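Local coordinates for protein p-nitrophenyl phosphatase (Pho2) (Archaeoglobus fulgidus, PDB 3QGM) that probably acts as a metal-dependent phosphatase of the haloacid dehalogenase (HAD) superfamily and binds a calcium ion in this crystal, at residues Glu72-Val75 / Ala76-Thr80; Arg127-Phe131 / Glu132-Lys136. All blocks are in the same frame, centred on the assembly; numbering follows the deposited sequence.

Interaction 1: Glu72-Val75 / Ala76-Thr80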
# COMPACT_ATOMS: atom_id res chain seq x y z
N GLU A 72 16.05 29.01 -9.36
CA GLU A 72 14.71 29.10 -9.91
C GLU A 72 13.99 27.73 -10.03
O GLU A 72 12.89 27.70 -10.56
CB GLU A 72 14.76 29.70 -11.33
CG GLU A 72 15.12 31.16 -11.40
CD GLU A 72 15.25 31.63 -12.84
OE1 GLU A 72 16.26 31.29 -13.50
OE2 GLU A 72 14.33 32.32 -13.34
N ILE A 73 14.62 26.63 -9.59
CA ILE A 73 14.08 25.26 -9.70
C ILE A 73 13.93 24.68 -8.30
O ILE A 73 14.92 24.61 -7.57
CB ILE A 73 15.03 24.24 -10.43
CG1 ILE A 73 15.55 24.73 -11.78
CG2 ILE A 73 14.32 22.92 -10.64
CD1 ILE A 73 14.54 24.70 -12.83
N LEU A 74 12.73 24.27 -7.92
CA LEU A 74 12.49 23.61 -6.65
C LEU A 74 11.80 22.29 -6.93
O LEU A 74 10.59 22.26 -7.25
CB LEU A 74 11.64 24.50 -5.72
CG LEU A 74 11.49 24.09 -4.23
CD1 LEU A 74 12.84 23.96 -3.49
CD2 LEU A 74 10.61 25.07 -3.54
N VAL A 75 12.56 21.20 -6.81
CA VAL A 75 12.02 19.86 -7.06
C VAL A 75 12.02 19.07 -5.74
O VAL A 75 12.81 19.35 -4.82
CB VAL A 75 12.80 19.14 -8.20
CG1 VAL A 75 14.31 18.89 -7.81
CG2 VAL A 75 12.04 17.85 -8.65
N ALA A 76 11.06 18.15 -5.63
CA ALA A 76 10.77 17.52 -4.37
C ALA A 76 11.98 16.77 -3.85
O ALA A 76 12.16 16.68 -2.67
CB ALA A 76 9.53 16.55 -4.52
N THR A 77 12.80 16.21 -4.73
CA THR A 77 13.96 15.47 -4.26
C THR A 77 14.90 16.42 -3.50
O THR A 77 15.28 16.18 -2.33
CB THR A 77 14.74 14.84 -5.42
OG1 THR A 77 15.04 15.85 -6.39
CG2 THR A 77 13.93 13.65 -6.10
N TYR A 78 15.19 17.55 -4.13
CA TYR A 78 16.05 18.59 -3.46
C TYR A 78 15.35 19.18 -2.22
O TYR A 78 15.99 19.41 -1.17
CB TYR A 78 16.39 19.67 -4.50
CG TYR A 78 17.01 20.94 -4.00
CD1 TYR A 78 18.38 21.06 -3.95
CD2 TYR A 78 16.24 22.05 -3.61
CE1 TYR A 78 19.01 22.21 -3.54
CE2 TYR A 78 16.87 23.26 -3.14
CZ TYR A 78 18.27 23.30 -3.13
OH TYR A 78 18.99 24.41 -2.73
N ALA A 79 14.03 19.44 -2.32
CA ALA A 79 13.36 20.14 -1.25
C ALA A 79 13.45 19.22 -0.04
O ALA A 79 13.70 19.68 1.09
CB ALA A 79 11.86 20.49 -1.61
N THR A 80 13.28 17.92 -0.28
CA THR A 80 13.16 16.97 0.81
C THR A 80 14.49 16.85 1.54
O THR A 80 14.53 16.84 2.79
CB THR A 80 12.71 15.58 0.30
OG1 THR A 80 11.37 15.68 -0.19
CG2 THR A 80 12.83 14.53 1.42

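Interaction 2: Arg127-Phe131 / Glu132-Lys136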
# COMPACT_ATOMS: atom_id res chain seq x y z
N ARG A 127 10.88 2.67 -9.15
CA ARG A 127 10.50 1.74 -10.19
C ARG A 127 11.10 0.35 -9.91
O ARG A 127 10.68 -0.64 -10.44
CB ARG A 127 10.97 2.31 -11.55
CG ARG A 127 10.23 1.77 -12.78
CD ARG A 127 10.67 2.52 -14.06
NE ARG A 127 12.11 2.46 -14.27
CZ ARG A 127 12.78 1.40 -14.71
NH1 ARG A 127 12.14 0.26 -14.99
NH2 ARG A 127 14.11 1.47 -14.86
N LYS A 128 12.10 0.30 -9.03
CA LYS A 128 12.75 -0.92 -8.61
C LYS A 128 12.26 -1.38 -7.22
O LYS A 128 12.92 -2.20 -6.56
CB LYS A 128 14.27 -0.76 -8.64
CG LYS A 128 14.83 -0.76 -10.05
CD LYS A 128 16.41 -0.69 -10.08
CE LYS A 128 17.01 -0.89 -11.53
NZ LYS A 128 17.55 0.37 -12.18
N ILE A 129 11.09 -0.88 -6.80
CA ILE A 129 10.54 -1.26 -5.51
C ILE A 129 10.34 -2.78 -5.51
O ILE A 129 9.93 -3.39 -6.52
CB ILE A 129 9.21 -0.47 -5.17
CG1 ILE A 129 8.78 -0.68 -3.72
CG2 ILE A 129 8.08 -0.88 -6.04
CD1 ILE A 129 9.67 -0.06 -2.73
N ASN A 130 10.64 -3.40 -4.39
CA ASN A 130 10.50 -4.85 -4.26
C ASN A 130 10.21 -5.26 -2.83
O ASN A 130 10.13 -4.39 -1.95
CB ASN A 130 11.74 -5.57 -4.82
CG ASN A 130 13.01 -5.28 -4.04
OD1 ASN A 130 12.98 -4.75 -2.94
ND2 ASN A 130 14.14 -5.63 -4.65
N PHE A 131 10.05 -6.55 -2.58
CA PHE A 131 9.67 -6.99 -1.23
C PHE A 131 10.72 -6.61 -0.18
O PHE A 131 10.39 -6.14 0.93
CB PHE A 131 9.45 -8.49 -1.23
CG PHE A 131 8.72 -9.02 -0.03
CD1 PHE A 131 7.35 -8.84 0.11
CD2 PHE A 131 9.39 -9.77 0.91
CE1 PHE A 131 6.65 -9.39 1.22
CE2 PHE A 131 8.72 -10.29 2.00
CZ PHE A 131 7.33 -10.11 2.14
N GLU A 132 11.99 -6.77 -0.53
CA GLU A 132 13.07 -6.49 0.42
C GLU A 132 13.05 -5.02 0.78
O GLU A 132 13.10 -4.68 1.96
CB GLU A 132 14.46 -6.88 -0.15
CG GLU A 132 15.63 -6.16 0.58
CD GLU A 132 17.03 -6.73 0.27
OE1 GLU A 132 17.39 -6.88 -0.92
OE2 GLU A 132 17.75 -7.02 1.26
N LEU A 133 12.94 -4.14 -0.21
CA LEU A 133 12.90 -2.71 0.10
C LEU A 133 11.64 -2.34 0.92
O LEU A 133 11.72 -1.51 1.85
CB LEU A 133 12.99 -1.90 -1.18
CG LEU A 133 13.32 -0.43 -1.11
CD1 LEU A 133 14.45 -0.15 -0.10
CD2 LEU A 133 13.73 -0.01 -2.53
N MSE A 134 10.50 -2.97 0.63
CA MSE A 134 9.31 -2.69 1.43
C MSE A 134 9.45 -3.21 2.86
O MSE A 134 8.95 -2.60 3.79
CB MSE A 134 8.04 -3.23 0.79
CG MSE A 134 6.80 -2.80 1.56
SE MSE A 134 6.32 -0.96 1.22
CE MSE A 134 5.77 -1.24 -0.63
N THR A 135 10.12 -4.34 3.03
CA THR A 135 10.41 -4.87 4.36
C THR A 135 11.23 -3.86 5.13
O THR A 135 10.95 -3.60 6.31
CB THR A 135 11.16 -6.21 4.28
OG1 THR A 135 10.31 -7.19 3.70
CG2 THR A 135 11.60 -6.73 5.61
N LYS A 136 12.24 -3.31 4.49
CA LYS A 136 13.11 -2.35 5.19
C LYS A 136 12.35 -1.10 5.64
O LYS A 136 12.55 -0.63 6.74
CB LYS A 136 14.31 -1.96 4.33
CG LYS A 136 15.27 -3.15 4.01
CD LYS A 136 16.54 -2.61 3.37
CE LYS A 136 17.69 -3.63 3.38
NZ LYS A 136 17.96 -4.11 2.00

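Interaction 1: Glu72-Val75 / Ala76-Thr80
V75 ends the strand and A76 starts the helix directly, so the chain turns by 82° between the axes of 73-75 and 76-80 with no loop between them. V75 is the N-cap residue. V75 O accepts from A79 N at 2.8 Å, with an N-H...O angle of 155°. The side chains of L74 and V75 both meet the first turn of the helix. With CG anti to the backbone N (chi1 -169°) and a further bend at chi2, L74 brings CD1 to the helix. L74 CD1 meets the Y78 ring at its edge, in the ring plane, 3.9 Å from Y78 CD2. L74 CD1 also touches A79 CB at 4.1 Å. The two longer side chains, L74 and Y78, cross at about a right angle.

Strand 73-75 is an outermost strand of the six-stranded parallel sheet of the HAD core. It pairs with 42-47, and helix 76-87 leads from it to the second sheet. V75 CG1 is the branch that reaches Y78 and T77. V75 CG1 packs 4.0 Å from Y78 CB and lies 3.4 Å from T77 OG1. That hydroxyl is hydrogen-bonded to R52 O. L74 also packs on I192, A196 and I199 of helix 190-200, and V75 on R54 and L57 of helix 54-63. R54 also makes a cation-pi contact with the Y78 ring. At the start of the helix, A76 O takes two bonds from T80, one turn further on. T80 N and T80 OG1 reach it from opposite faces of the carbonyl plane, with T80 OG1 at 2.8 Å from A76 O.

Interaction 2: Arg127-Phe131 / Glu132-Lys136
The F131 ring has T135 OG1 over one face, 3.9 Å from F131 CE2, and E132 N lies oblique to it. The hydroxyl is turned to the backbone as well: T135 OG1 gives its proton to F131 O at 3.0 Å, from above the carbonyl plane. T135 N binds the same oxygen, so two donors from one residue grip F131 O.

The flat amide of N130 caps the helix. N130 CG sits between its own backbone N and carbonyl carbon (chi1 65°), which brings OD1 back over the first turn. N130 OD1 accepts from L133 N at 2.8 Å and 170°, a nearly straight bond. N130 O accepts from the backbone N of M134, which is a selenomethionine. Next to the cap, I129 CD1 packs on L133 CG at 4.0 Å, the two side chains crossing at about a right angle. F131 packs on R127 of the second subunit, and T135 on its P164.

K136 NZ forms a salt bridge with E132 OE2 at 3.0 Å, though its hydrogen bond is weak. The N130 amide satisfies L133 N, an N-H that has no earlier helical carbonyl, and its oxygen probably also offsets part of the positive end of the helix dipole.

From the N terminus, interaction 1 comes first, where strand 73-75 runs straight into helix 76-87. Interaction 2 follows, where the loop after strand 120-123 enters helix 131-143. Each closes only a local turn of the chain. The two stand in series, neither nested nor crossed. Their centres are 24 Å apart, and their nearest atoms, about 12 Å apart, do not touch. Interaction 1 lies at the edge of the six-stranded sheet, on the way to the second sheet. Interaction 2 starts helix 131-143, which connects strands 120-123 and 146-149 of the five-stranded sheet, and lies beside the second subunit. Both sit at the N-terminal start of a helix that links two strands.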